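Local coordinates for succinoglycan biosynthesis protein (Bacillus cereus ATCC 14579, PDB 2QGM) that is of unconfirmed function, named for succinoglycan biosynthesis but belonging to the erythromycin esterase family, so that a hydrolytic role is possible, at residues 368-373 against 404-409; 340-345 against 373-378; 123-128 against 163-168; 96-101 against 149-154; 74-79 against 330-335. One frame throughout, in Å; residues are numbered along the deposited sequence.

Interaction 1. Residues 368-373 against 404-409; sequences PQDVKS and KRPLLS
Polar bonds within the loop 368-373 hold its shape. Asp370 swings CG anti to its backbone N (chi1 -170°), which lets OD1 accept from Lys372 N at 2.9 Å through the anti lone pair, an Asx turn. The same residue opens a type I turn: its carbonyl O takes Ser373 N at 3.1 Å and also Ser373 OG, a 2.8 Å bond that lies in the carbonyl plane.

The contact with 404-409 itself is van der Waals, and Pro406 carries most of it. The Asp370 carboxylate comes up to its CB and CG, OD2 3.8 Å from CB, and the two side chains cross at about a right angle. Further round the ring, CD rests 3.5 Å from Lys372 O.

At the backbone, Ser373 CA makes a C-H...O contact of 3.0 Å with Pro406 O, the same carbonyl that accepts the backbone N-H of Phe374. Charge does not hold the segments together: Lys372 NZ and Arg405 NE, 4.3 Å apart, are like charges and would, if anything, repel, while Arg405 NH1 bonds back to Lys404 O.

Tyr421, on the strand paired with 404-408, also touches Asp370 and Ser373. Taken together, this is a type I turn with a built-in Asx turn that delivers Ser373 as the N-cap of helix 374-380, laid against a strand of a two-stranded antiparallel sheet.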
# COMPACT_ATOMS: atom_id res chain seq x y z
N PRO A 368 3.39 21.47 -6.70
CA PRO A 368 2.89 22.82 -6.46
C PRO A 368 3.23 23.27 -5.04
O PRO A 368 3.21 22.46 -4.10
CB PRO A 368 1.38 22.68 -6.66
CG PRO A 368 1.26 21.55 -7.61
CD PRO A 368 2.29 20.57 -7.10
N GLN A 369 3.53 24.55 -4.89
CA GLN A 369 3.88 25.13 -3.60
C GLN A 369 2.67 25.72 -2.88
O GLN A 369 1.75 26.25 -3.50
CB GLN A 369 4.93 26.22 -3.82
CG GLN A 369 5.18 27.14 -2.63
CD GLN A 369 5.96 28.39 -3.01
OE1 GLN A 369 6.21 29.26 -2.18
NE2 GLN A 369 6.35 28.48 -4.28
N ASP A 370 2.68 25.59 -1.55
CA ASP A 370 1.63 26.12 -0.68
C ASP A 370 2.29 26.44 0.66
O ASP A 370 2.57 25.55 1.46
CB ASP A 370 0.52 25.09 -0.45
CG ASP A 370 -0.69 25.69 0.25
OD1 ASP A 370 -0.51 26.45 1.21
OD2 ASP A 370 -1.84 25.39 -0.16
N VAL A 371 2.54 27.72 0.90
CA VAL A 371 3.21 28.15 2.13
C VAL A 371 2.46 27.88 3.43
O VAL A 371 2.99 28.11 4.52
CB VAL A 371 3.55 29.65 2.06
CG1 VAL A 371 4.29 29.95 0.77
CG2 VAL A 371 2.28 30.48 2.16
N LYS A 372 1.23 27.40 3.32
CA LYS A 372 0.42 27.11 4.50
C LYS A 372 0.41 25.62 4.85
O LYS A 372 0.05 25.24 5.97
CB LYS A 372 -1.01 27.60 4.27
CG LYS A 372 -1.32 28.94 4.92
CD LYS A 372 -1.36 28.80 6.43
CE LYS A 372 -2.00 30.00 7.09
NZ LYS A 372 -2.08 29.86 8.57
N SER A 373 0.82 24.78 3.91
CA SER A 373 0.82 23.33 4.12
C SER A 373 1.81 22.78 5.15
O SER A 373 2.82 23.41 5.47
CB SER A 373 1.09 22.62 2.78
OG SER A 373 2.41 22.85 2.33
N LYS A 404 -5.63 22.05 11.59
CA LYS A 404 -5.97 21.77 10.20
C LYS A 404 -5.21 22.69 9.26
O LYS A 404 -5.27 23.91 9.38
CB LYS A 404 -7.48 21.92 9.97
CG LYS A 404 -8.34 20.84 10.60
CD LYS A 404 -9.76 20.90 10.07
CE LYS A 404 -10.66 19.87 10.74
NZ LYS A 404 -10.11 18.49 10.65
N ARG A 405 -4.48 22.08 8.33
CA ARG A 405 -3.69 22.83 7.36
C ARG A 405 -3.64 22.03 6.07
O ARG A 405 -3.95 20.84 6.05
CB ARG A 405 -2.26 23.02 7.88
CG ARG A 405 -2.13 23.71 9.23
CD ARG A 405 -2.26 25.22 9.11
NE ARG A 405 -1.83 25.90 10.34
CZ ARG A 405 -2.64 26.23 11.34
NH1 ARG A 405 -3.93 25.95 11.29
NH2 ARG A 405 -2.14 26.83 12.41
N PRO A 406 -3.26 22.68 4.96
CA PRO A 406 -3.19 21.96 3.68
C PRO A 406 -2.18 20.83 3.74
O PRO A 406 -1.09 20.99 4.31
CB PRO A 406 -2.78 23.05 2.69
CG PRO A 406 -3.37 24.30 3.30
CD PRO A 406 -3.03 24.12 4.76
N LEU A 407 -2.55 19.68 3.18
CA LEU A 407 -1.66 18.53 3.14
C LEU A 407 -1.55 18.10 1.69
O LEU A 407 -2.56 17.90 1.01
CB LEU A 407 -2.21 17.37 3.98
CG LEU A 407 -1.39 16.07 3.94
CD1 LEU A 407 -0.06 16.28 4.65
CD2 LEU A 407 -2.16 14.95 4.60
N LEU A 408 -0.32 17.96 1.21
CA LEU A 408 -0.08 17.57 -0.16
C LEU A 408 -0.44 16.11 -0.38
O LEU A 408 -0.19 15.28 0.48
CB LEU A 408 1.39 17.76 -0.51
CG LEU A 408 1.80 17.21 -1.88
CD1 LEU A 408 1.19 18.10 -2.96
CD2 LEU A 408 3.32 17.16 -1.99
N SER A 409 -1.01 15.81 -1.54
CA SER A 409 -1.38 14.44 -1.88
C SER A 409 -1.54 14.37 -3.40
O SER A 409 -2.44 14.97 -3.97
CB SER A 409 -2.68 14.04 -1.19
OG SER A 409 -2.85 12.63 -1.21

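Interaction 2. Residues 340-345 against 373-378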
# COMPACT_ATOMS: atom_id res chain seq x y z
N GLY A 340 3.18 7.99 7.52
CA GLY A 340 2.92 8.73 6.30
C GLY A 340 4.19 9.29 5.66
O GLY A 340 5.21 9.45 6.32
N SER A 341 4.10 9.58 4.37
CA SER A 341 5.21 10.12 3.60
C SER A 341 4.98 11.59 3.25
O SER A 341 3.92 11.94 2.74
CB SER A 341 5.39 9.33 2.31
OG SER A 341 6.20 10.02 1.37
N THR A 342 5.97 12.43 3.52
CA THR A 342 5.86 13.84 3.20
C THR A 342 7.10 14.35 2.47
O THR A 342 8.22 13.89 2.72
CB THR A 342 5.64 14.73 4.47
OG1 THR A 342 6.68 14.49 5.44
CG2 THR A 342 4.29 14.43 5.11
N THR A 343 6.88 15.27 1.54
CA THR A 343 7.97 15.87 0.80
C THR A 343 7.60 17.33 0.56
O THR A 343 6.43 17.68 0.60
CB THR A 343 8.23 15.15 -0.55
OG1 THR A 343 9.38 15.73 -1.17
CG2 THR A 343 7.02 15.29 -1.47
N THR A 344 8.60 18.17 0.34
CA THR A 344 8.35 19.59 0.14
C THR A 344 8.33 20.08 -1.31
O THR A 344 7.36 20.70 -1.74
CB THR A 344 9.38 20.43 0.92
OG1 THR A 344 9.26 20.14 2.32
CG2 THR A 344 9.15 21.92 0.69
N GLU A 345 9.39 19.79 -2.04
CA GLU A 345 9.50 20.25 -3.42
C GLU A 345 10.22 19.27 -4.34
O GLU A 345 10.88 18.34 -3.89
CB GLU A 345 10.24 21.60 -3.43
CG GLU A 345 11.55 21.56 -2.64
CD GLU A 345 12.29 22.89 -2.66
OE1 GLU A 345 12.73 23.31 -3.75
OE2 GLU A 345 12.45 23.50 -1.58
N SER A 373 0.82 24.78 3.91
CA SER A 373 0.82 23.33 4.12
C SER A 373 1.81 22.78 5.15
O SER A 373 2.82 23.41 5.47
CB SER A 373 1.09 22.62 2.78
OG SER A 373 2.41 22.85 2.33
N PHE A 374 1.50 21.60 5.67
CA PHE A 374 2.39 20.94 6.63
C PHE A 374 3.71 20.72 5.91
O PHE A 374 4.78 20.83 6.50
CB PHE A 374 1.83 19.57 7.04
CG PHE A 374 0.56 19.63 7.83
CD1 PHE A 374 0.58 20.05 9.16
CD2 PHE A 374 -0.65 19.26 7.26
CE1 PHE A 374 -0.59 20.09 9.91
CE2 PHE A 374 -1.83 19.29 8.00
CZ PHE A 374 -1.80 19.71 9.33
N ASN A 375 3.61 20.42 4.62
CA ASN A 375 4.77 20.14 3.78
C ASN A 375 5.81 21.25 3.70
O ASN A 375 7.01 20.99 3.81
CB ASN A 375 4.29 19.79 2.37
CG ASN A 375 3.43 18.54 2.36
OD1 ASN A 375 3.94 17.43 2.22
ND2 ASN A 375 2.13 18.72 2.55
N TYR A 376 5.37 22.48 3.52
CA TYR A 376 6.34 23.56 3.44
C TYR A 376 6.93 23.90 4.79
O TYR A 376 8.09 24.33 4.86
CB TYR A 376 5.72 24.77 2.74
CG TYR A 376 6.00 24.70 1.25
CD1 TYR A 376 7.22 25.14 0.74
CD2 TYR A 376 5.11 24.07 0.37
CE1 TYR A 376 7.56 24.96 -0.59
CE2 TYR A 376 5.44 23.88 -0.97
CZ TYR A 376 6.67 24.33 -1.44
OH TYR A 376 7.03 24.11 -2.75
N THR A 377 6.17 23.70 5.85
CA THR A 377 6.68 23.97 7.19
C THR A 377 7.74 22.92 7.50
O THR A 377 8.77 23.22 8.11
CB THR A 377 5.56 23.89 8.26
OG1 THR A 377 4.57 24.90 8.01
CG2 THR A 377 6.13 24.09 9.65
N LEU A 378 7.50 21.68 7.08
CA LEU A 378 8.45 20.60 7.31
C LEU A 378 9.75 20.88 6.55
O LEU A 378 10.84 20.50 7.00
CB LEU A 378 7.86 19.27 6.85
CG LEU A 378 6.74 18.66 7.71
CD1 LEU A 378 6.16 17.43 6.99
CD2 LEU A 378 7.30 18.27 9.07
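The strand 340-344 and the first turn of helix 374-380 (residues 374-378) cross at -69°, their axes 6.9 Å apart at closest. This is a helix N-terminus packed on the C-terminal end of a strand in the mixed central sheet, where the chain turns a corner at Glu345.

Thr344 does most of the work. With chi1 at -61°, OG1 stands beside its own backbone N and CG2 lies anti to it, so the two branches serve different partners. OG1 donates to Asn375 O at 2.8 Å, reaching the carbonyl from well above its plane, and it has a second, weak link to His435. CG2 covers one face of the Tyr376 ring, 3.9 Å from its centroid and displaced toward the rim, a CH-pi contact.

Two residues back along the strand, the Thr342 side chain crosses Leu378 at about a right angle. Its OG1 lies 3.4 Å from Leu378 CD1 but has its polar partner in His435 ND1, on the neighbouring strand 432-439.

The helix start is closed by Ser373, its N-cap: OG accepts from Tyr376 N at 3.2 Å, and the same oxygen lies at the edge of the Tyr376 ring, in its plane.

Interaction 3. Residues 123-128 against 163-168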
# COMPACT_ATOMS: atom_id res chain seq x y z
N GLU A 123 5.91 -15.63 -6.26
CA GLU A 123 6.62 -16.75 -6.84
C GLU A 123 8.04 -16.31 -7.17
O GLU A 123 9.00 -17.06 -7.00
CB GLU A 123 5.92 -17.24 -8.12
CG GLU A 123 6.54 -18.50 -8.70
CD GLU A 123 5.79 -19.01 -9.92
OE1 GLU A 123 4.54 -19.03 -9.88
OE2 GLU A 123 6.45 -19.38 -10.92
N TYR A 124 8.18 -15.07 -7.64
CA TYR A 124 9.50 -14.53 -7.97
C TYR A 124 10.41 -14.48 -6.75
O TYR A 124 11.57 -14.91 -6.80
CB TYR A 124 9.40 -13.11 -8.54
CG TYR A 124 10.77 -12.56 -8.88
CD1 TYR A 124 11.45 -13.00 -10.00
CD2 TYR A 124 11.41 -11.66 -8.03
CE1 TYR A 124 12.75 -12.58 -10.28
CE2 TYR A 124 12.72 -11.23 -8.29
CZ TYR A 124 13.38 -11.69 -9.43
OH TYR A 124 14.66 -11.29 -9.73
N ILE A 125 9.90 -13.93 -5.64
CA ILE A 125 10.73 -13.82 -4.44
C ILE A 125 10.93 -15.14 -3.71
O ILE A 125 11.75 -15.22 -2.80
CB ILE A 125 10.19 -12.73 -3.46
CG1 ILE A 125 8.85 -13.14 -2.86
CG2 ILE A 125 10.05 -11.40 -4.19
CD1 ILE A 125 8.50 -12.32 -1.62
N GLN A 126 10.20 -16.19 -4.10
CA GLN A 126 10.37 -17.50 -3.46
C GLN A 126 11.30 -18.39 -4.29
O GLN A 126 12.13 -19.11 -3.73
CB GLN A 126 9.03 -18.23 -3.31
CG GLN A 126 7.95 -17.46 -2.59
CD GLN A 126 8.26 -17.17 -1.14
OE1 GLN A 126 7.68 -16.26 -0.55
NE2 GLN A 126 9.17 -17.95 -0.55
N THR A 127 11.18 -18.32 -5.61
CA THR A 127 11.97 -19.17 -6.50
C THR A 127 12.86 -18.47 -7.52
O THR A 127 13.73 -19.10 -8.12
CB THR A 127 11.05 -20.14 -7.26
OG1 THR A 127 10.18 -19.40 -8.12
CG2 THR A 127 10.22 -20.95 -6.29
N GLY A 128 12.65 -17.17 -7.72
CA GLY A 128 13.46 -16.44 -8.69
C GLY A 128 12.97 -16.62 -10.12
O GLY A 128 13.68 -16.30 -11.07
N LYS A 163 11.98 -18.28 8.08
CA LYS A 163 10.69 -17.61 7.90
C LYS A 163 10.87 -16.67 6.71
O LYS A 163 11.55 -15.65 6.81
CB LYS A 163 10.33 -16.81 9.16
CG LYS A 163 10.31 -17.65 10.43
CD LYS A 163 9.37 -18.85 10.32
CE LYS A 163 7.93 -18.43 10.10
NZ LYS A 163 7.03 -19.62 10.04
N LYS A 164 10.25 -17.05 5.59
CA LYS A 164 10.35 -16.28 4.35
C LYS A 164 9.38 -15.11 4.23
O LYS A 164 8.29 -15.13 4.78
CB LYS A 164 10.12 -17.21 3.16
CG LYS A 164 10.96 -18.48 3.18
CD LYS A 164 12.45 -18.15 3.21
CE LYS A 164 13.28 -19.41 3.02
NZ LYS A 164 12.99 -20.40 4.09
N ILE A 165 9.80 -14.08 3.50
CA ILE A 165 8.94 -12.92 3.27
C ILE A 165 7.87 -13.38 2.30
O ILE A 165 8.16 -14.07 1.33
CB ILE A 165 9.71 -11.76 2.61
CG1 ILE A 165 10.82 -11.25 3.53
CG2 ILE A 165 8.76 -10.63 2.26
CD1 ILE A 165 11.76 -10.25 2.84
N GLN A 166 6.62 -13.01 2.57
CA GLN A 166 5.52 -13.36 1.70
C GLN A 166 5.10 -12.08 0.98
O GLN A 166 4.97 -11.03 1.61
CB GLN A 166 4.34 -13.91 2.52
CG GLN A 166 4.63 -15.23 3.23
CD GLN A 166 4.94 -16.36 2.27
OE1 GLN A 166 4.23 -16.57 1.28
NE2 GLN A 166 6.00 -17.11 2.56
N PHE A 167 4.90 -12.16 -0.33
CA PHE A 167 4.46 -11.00 -1.08
C PHE A 167 2.97 -11.19 -1.33
O PHE A 167 2.56 -12.24 -1.85
CB PHE A 167 5.20 -10.90 -2.42
CG PHE A 167 5.01 -9.59 -3.11
CD1 PHE A 167 3.75 -9.23 -3.61
CD2 PHE A 167 6.06 -8.69 -3.23
CE1 PHE A 167 3.56 -7.98 -4.21
CE2 PHE A 167 5.88 -7.45 -3.82
CZ PHE A 167 4.62 -7.08 -4.31
N ILE A 168 2.17 -10.20 -0.96
CA ILE A 168 0.72 -10.26 -1.14
C ILE A 168 0.24 -9.06 -1.95
O ILE A 168 0.57 -7.92 -1.63
CB ILE A 168 -0.03 -10.23 0.23
CG1 ILE A 168 0.43 -11.38 1.12
CG2 ILE A 168 -1.53 -10.28 -0.00
CD1 ILE A 168 1.53 -10.99 2.08
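A beta-alpha-beta connection runs from strand 108-111 to its parallel neighbour 166-171, the last strand on this side of the central sheet, and this contact lays the end of its first helix, 115-127, against that edge strand. The helix and strand segments run nearly antiparallel, at 170°, with axes 8.2 Å apart.

Ile125 is the wedge between them. Its CG1 takes the crowded position between backbone N and carbonyl carbon (chi1 68°), and from there CD1 reaches the start of the strand: it lies 3.4 Å from Ile165 O, just ahead of it. Phe167 CB, on the strand, is 3.7 Å from the same Ile125 CD1. Beside it, Gln126 bends at chi2 and brings its amide up to Ile165 O and across the end of Gln166, the two amide planes only 17° apart. The helix ends just after, at Gly128, which has positive phi.

Asn122, the residue just before Glu123, bonds Phe167 N and the Gln166 side chain. Around the contact, helix 143-157 packs on Tyr124, Gln126 and Ile165, while strand 108-111 pairs with the edge strand and Phe109 meets the Phe167 ring edge-to-face.

Interaction 4. Residues 96-101 against 149-154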
# COMPACT_ATOMS: atom_id res chain seq x y z
N LEU A 96 13.32 1.32 4.70
CA LEU A 96 12.45 1.07 5.84
C LEU A 96 11.99 -0.39 5.88
O LEU A 96 12.01 -1.02 6.93
CB LEU A 96 11.22 1.98 5.77
CG LEU A 96 11.08 3.15 6.76
CD1 LEU A 96 12.44 3.60 7.28
CD2 LEU A 96 10.33 4.29 6.07
N VAL A 97 11.59 -0.93 4.73
CA VAL A 97 11.15 -2.32 4.64
C VAL A 97 12.29 -3.23 5.07
O VAL A 97 12.11 -4.13 5.89
CB VAL A 97 10.72 -2.67 3.18
CG1 VAL A 97 10.51 -4.18 3.04
CG2 VAL A 97 9.44 -1.92 2.81
N LYS A 98 13.48 -2.98 4.54
CA LYS A 98 14.63 -3.81 4.90
C LYS A 98 14.88 -3.79 6.41
O LYS A 98 15.19 -4.82 7.01
CB LYS A 98 15.87 -3.33 4.14
CG LYS A 98 17.00 -4.33 4.15
CD LYS A 98 18.15 -3.86 3.28
CE LYS A 98 19.27 -4.88 3.26
NZ LYS A 98 20.45 -4.35 2.53
N TYR A 99 14.75 -2.62 7.03
CA TYR A 99 14.95 -2.51 8.47
C TYR A 99 13.88 -3.31 9.23
O TYR A 99 14.20 -4.06 10.15
CB TYR A 99 14.90 -1.04 8.89
CG TYR A 99 15.06 -0.85 10.38
CD1 TYR A 99 16.29 -1.03 11.01
CD2 TYR A 99 13.96 -0.50 11.17
CE1 TYR A 99 16.42 -0.87 12.39
CE2 TYR A 99 14.08 -0.35 12.55
CZ TYR A 99 15.31 -0.54 13.15
OH TYR A 99 15.43 -0.41 14.52
N LEU A 100 12.62 -3.15 8.84
CA LEU A 100 11.53 -3.88 9.50
C LEU A 100 11.71 -5.39 9.40
O LEU A 100 11.46 -6.13 10.35
CB LEU A 100 10.18 -3.50 8.89
CG LEU A 100 9.67 -2.08 9.15
CD1 LEU A 100 8.29 -1.93 8.55
CD2 LEU A 100 9.64 -1.78 10.64
N VAL A 101 12.14 -5.86 8.23
CA VAL A 101 12.33 -7.30 8.04
C VAL A 101 13.52 -7.85 8.82
O VAL A 101 13.39 -8.82 9.57
CB VAL A 101 12.51 -7.64 6.53
CG1 VAL A 101 12.89 -9.10 6.37
CG2 VAL A 101 11.22 -7.39 5.78
N ILE A 149 12.38 -5.59 -4.77
CA ILE A 149 11.88 -6.92 -5.04
C ILE A 149 13.04 -7.90 -5.17
O ILE A 149 12.95 -9.04 -4.71
CB ILE A 149 11.02 -6.92 -6.33
CG1 ILE A 149 9.81 -6.01 -6.12
CG2 ILE A 149 10.60 -8.34 -6.69
CD1 ILE A 149 8.93 -5.83 -7.33
N GLU A 150 14.14 -7.46 -5.76
CA GLU A 150 15.30 -8.32 -5.90
C GLU A 150 15.90 -8.63 -4.52
O GLU A 150 16.30 -9.76 -4.26
CB GLU A 150 16.34 -7.67 -6.81
CG GLU A 150 15.85 -7.54 -8.23
CD GLU A 150 16.83 -6.83 -9.12
OE1 GLU A 150 17.33 -5.77 -8.70
OE2 GLU A 150 17.10 -7.32 -10.24
N TRP A 151 15.95 -7.63 -3.65
CA TRP A 151 16.46 -7.86 -2.31
C TRP A 151 15.60 -8.89 -1.58
O TRP A 151 16.11 -9.76 -0.87
CB TRP A 151 16.46 -6.56 -1.49
CG TRP A 151 16.69 -6.85 -0.04
CD1 TRP A 151 17.86 -7.22 0.54
CD2 TRP A 151 15.69 -6.92 0.99
NE1 TRP A 151 17.66 -7.54 1.86
CE2 TRP A 151 16.34 -7.36 2.17
CE3 TRP A 151 14.32 -6.66 1.03
CZ2 TRP A 151 15.65 -7.55 3.37
CZ3 TRP A 151 13.64 -6.84 2.24
CH2 TRP A 151 14.31 -7.29 3.38
N MSE A 152 14.29 -8.80 -1.76
CA MSE A 152 13.38 -9.74 -1.12
C MSE A 152 13.71 -11.17 -1.57
O MSE A 152 13.72 -12.11 -0.76
CB MSE A 152 11.93 -9.40 -1.46
CG MSE A 152 11.47 -8.06 -0.91
SE MSE A 152 9.61 -7.72 -1.25
CE MSE A 152 9.38 -6.25 -0.01
N LYS A 153 13.98 -11.33 -2.86
CA LYS A 153 14.33 -12.64 -3.41
C LYS A 153 15.65 -13.09 -2.75
O LYS A 153 15.77 -14.24 -2.33
CB LYS A 153 14.51 -12.55 -4.93
CG LYS A 153 14.80 -13.88 -5.60
CD LYS A 153 15.18 -13.71 -7.07
CE LYS A 153 16.55 -13.06 -7.22
NZ LYS A 153 16.94 -12.89 -8.65
N ASP A 154 16.61 -12.18 -2.64
CA ASP A 154 17.90 -12.51 -2.01
C ASP A 154 17.71 -12.93 -0.56
O ASP A 154 18.30 -13.91 -0.12
CB ASP A 154 18.87 -11.32 -2.05
CG ASP A 154 19.30 -10.95 -3.46
OD1 ASP A 154 19.22 -11.81 -4.37
OD2 ASP A 154 19.75 -9.80 -3.65
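Lys98 leaves its helix with CG anti to the backbone N (chi1 -164°) and stays extended to the tip, drawing a line of methylenes obliquely across the indole of Trp151. CB only leads the chain off the helix; the touching begins at CG, which sits over one face of the six-membered ring, 3.9 Å from its centroid and offset toward the rim, a CH-pi contact. CD follows at 4.0 Å from Trp151 NE1, and CE comes closest, 3.4 Å from the same nitrogen. NZ runs on past the ring to a weak hydrogen bond with Pro57 O.

The indole itself bridges a wide gap, since the two helices run nearly parallel, at 20°, with axes 11.3 Å apart. Its far corner, CH2, meets Val101 tip to tip, with Val101 CB at the ring edge 3.6 Å away. Val97 CG1 reaches two neighbours, Trp151 CZ3 at 4.2 Å and the CE methyl of Met152, a selenomethionine, at 3.9 Å. Met302 of strand 301-304 touches both valines from the sheet side.

Helices 87-104 and 143-157 are thus joined here by dispersion and CH-pi contacts, to which the lysine contributes its carbon chain while its ammonium is carried beyond the indole.

Interaction 5. Residues 74-79 against 330-335; sequences AQYVGL and ERLDNN
Asn335 gives its carbonyl O and both ends of its side-chain amide to the segment 74-79. Its CG lies anti to the backbone N (chi1 -159°), which presents the amide to Gln75. OD1 accepts Gln75 N at 2.8 Å, from well above the carbonyl plane, and ND2 donates to Gln75 OE1 at 2.9 Å, in the carbonyl plane and on a lone pair. A single residue thus grips the amide at both ends, fixing which end is O and which is N. The main chain adds a third bond: Asn335 O takes Tyr76 N at 3.0 Å, almost along the C=O axis, though the N-H points somewhat off the line (138°). Asn335 N is satisfied within its own segment, by Leu332 O at 3.0 Å.

Tyr76 supplies the apolar side. Leu332 CD1 stands over the centre of its ring, 3.5 Å from the centroid, a CH-pi contact, while Asn335 ND2 lies at the ring edge. Met291 of helix 276-297 touches both Tyr76 and Leu332.

Tyr76 and Gly78 go on to bond Val337. This is the helix-to-strand turn of the beta-alpha-beta crossover from 301-304 through helix 324-332 to 336-344, which pairs with 76-79, the strand between the two.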
# COMPACT_ATOMS: atom_id res chain seq x y z
N ALA A 74 3.76 -3.31 17.59
CA ALA A 74 2.65 -3.31 16.65
C ALA A 74 2.89 -4.38 15.59
O ALA A 74 4.01 -4.51 15.08
CB ALA A 74 2.52 -1.94 16.00
N GLN A 75 1.85 -5.14 15.25
CA GLN A 75 1.98 -6.20 14.24
C GLN A 75 1.66 -5.73 12.81
O GLN A 75 1.93 -6.45 11.86
CB GLN A 75 1.09 -7.39 14.59
CG GLN A 75 1.41 -8.06 15.92
CD GLN A 75 0.47 -9.23 16.19
OE1 GLN A 75 -0.74 -9.08 16.12
NE2 GLN A 75 1.04 -10.39 16.50
N TYR A 76 1.08 -4.54 12.68
CA TYR A 76 0.76 -4.00 11.35
C TYR A 76 1.33 -2.60 11.18
O TYR A 76 1.09 -1.72 12.02
CB TYR A 76 -0.75 -3.90 11.12
CG TYR A 76 -1.49 -5.21 11.09
CD1 TYR A 76 -1.79 -5.88 12.26
CD2 TYR A 76 -1.94 -5.74 9.89
CE1 TYR A 76 -2.55 -7.05 12.25
CE2 TYR A 76 -2.70 -6.91 9.86
CZ TYR A 76 -3.01 -7.55 11.05
OH TYR A 76 -3.81 -8.67 11.06
N VAL A 77 2.08 -2.38 10.10
CA VAL A 77 2.64 -1.06 9.85
C VAL A 77 2.28 -0.59 8.44
O VAL A 77 2.57 -1.27 7.46
CB VAL A 77 4.19 -1.05 9.99
CG1 VAL A 77 4.76 0.26 9.46
CG2 VAL A 77 4.59 -1.23 11.45
N GLY A 78 1.64 0.58 8.35
CA GLY A 78 1.29 1.13 7.06
C GLY A 78 2.40 2.06 6.62
O GLY A 78 2.81 2.93 7.38
N LEU A 79 2.89 1.87 5.40
CA LEU A 79 3.99 2.68 4.87
C LEU A 79 3.51 3.44 3.64
O LEU A 79 3.45 2.89 2.54
CB LEU A 79 5.17 1.79 4.47
CG LEU A 79 5.70 0.81 5.52
CD1 LEU A 79 6.64 -0.19 4.84
CD2 LEU A 79 6.41 1.57 6.63
N GLU A 330 -9.69 0.88 13.01
CA GLU A 330 -10.89 0.49 13.76
C GLU A 330 -10.79 -0.93 14.30
O GLU A 330 -11.04 -1.18 15.49
CB GLU A 330 -12.13 0.57 12.87
CG GLU A 330 -12.55 1.98 12.50
CD GLU A 330 -13.65 2.00 11.45
OE1 GLU A 330 -14.67 1.30 11.64
OE2 GLU A 330 -13.51 2.73 10.45
N ARG A 331 -10.45 -1.85 13.42
CA ARG A 331 -10.33 -3.26 13.77
C ARG A 331 -9.12 -3.59 14.62
O ARG A 331 -9.18 -4.48 15.46
CB ARG A 331 -10.24 -4.11 12.50
CG ARG A 331 -11.37 -3.96 11.51
CD ARG A 331 -11.07 -4.79 10.27
NE ARG A 331 -12.05 -4.59 9.21
CZ ARG A 331 -11.94 -5.12 8.00
NH1 ARG A 331 -10.89 -5.88 7.71
NH2 ARG A 331 -12.87 -4.89 7.08
N LEU A 332 -8.02 -2.87 14.39
CA LEU A 332 -6.78 -3.16 15.10
C LEU A 332 -6.36 -2.23 16.23
O LEU A 332 -5.54 -2.60 17.06
CB LEU A 332 -5.65 -3.26 14.07
CG LEU A 332 -5.90 -4.30 12.97
CD1 LEU A 332 -4.85 -4.14 11.89
CD2 LEU A 332 -5.87 -5.72 13.55
N ASP A 333 -6.92 -1.02 16.25
CA ASP A 333 -6.59 -0.03 17.27
C ASP A 333 -5.08 0.22 17.33
O ASP A 333 -4.49 0.64 16.34
CB ASP A 333 -7.13 -0.49 18.64
CG ASP A 333 -6.99 0.58 19.72
OD1 ASP A 333 -7.28 1.76 19.43
OD2 ASP A 333 -6.60 0.24 20.85
N ASN A 334 -4.44 -0.03 18.48
CA ASN A 334 -3.01 0.23 18.59
C ASN A 334 -2.10 -0.80 17.94
O ASN A 334 -0.87 -0.65 17.98
CB ASN A 334 -2.62 0.39 20.06
CG ASN A 334 -3.00 1.75 20.62
OD1 ASN A 334 -2.91 2.00 21.82
ND2 ASN A 334 -3.43 2.65 19.74
N ASN A 335 -2.67 -1.84 17.34
CA ASN A 335 -1.85 -2.86 16.69
C ASN A 335 -1.57 -2.49 15.24
O ASN A 335 -0.94 -3.25 14.51
CB ASN A 335 -2.54 -4.23 16.75
CG ASN A 335 -1.56 -5.38 16.57
OD1 ASN A 335 -0.40 -5.29 16.98
ND2 ASN A 335 -2.03 -6.47 15.97

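In the fold
From the N terminus, interaction 5 opens first, at 74-79, and closes only at 330-335, some 250 residues later. Interactions 4 and 3 are nested inside that loop and cross each other: they open at 96-101 and 123-128 and close at 149-154 and 163-168, tying helices 87-104, 115-127 and 143-157 to one another and to the edge strand 166-171. Interaction 4 also touches interaction 5, through Val97 and Leu79. Just past the close of interaction 5 comes strand 336-344, where interaction 2 opens. It closes at 373-378, joining the central sheet to helix 374-380. Interaction 1 crosses it, shares Ser373, and closes at 404-409, setting the loop before that helix on strand 404-408.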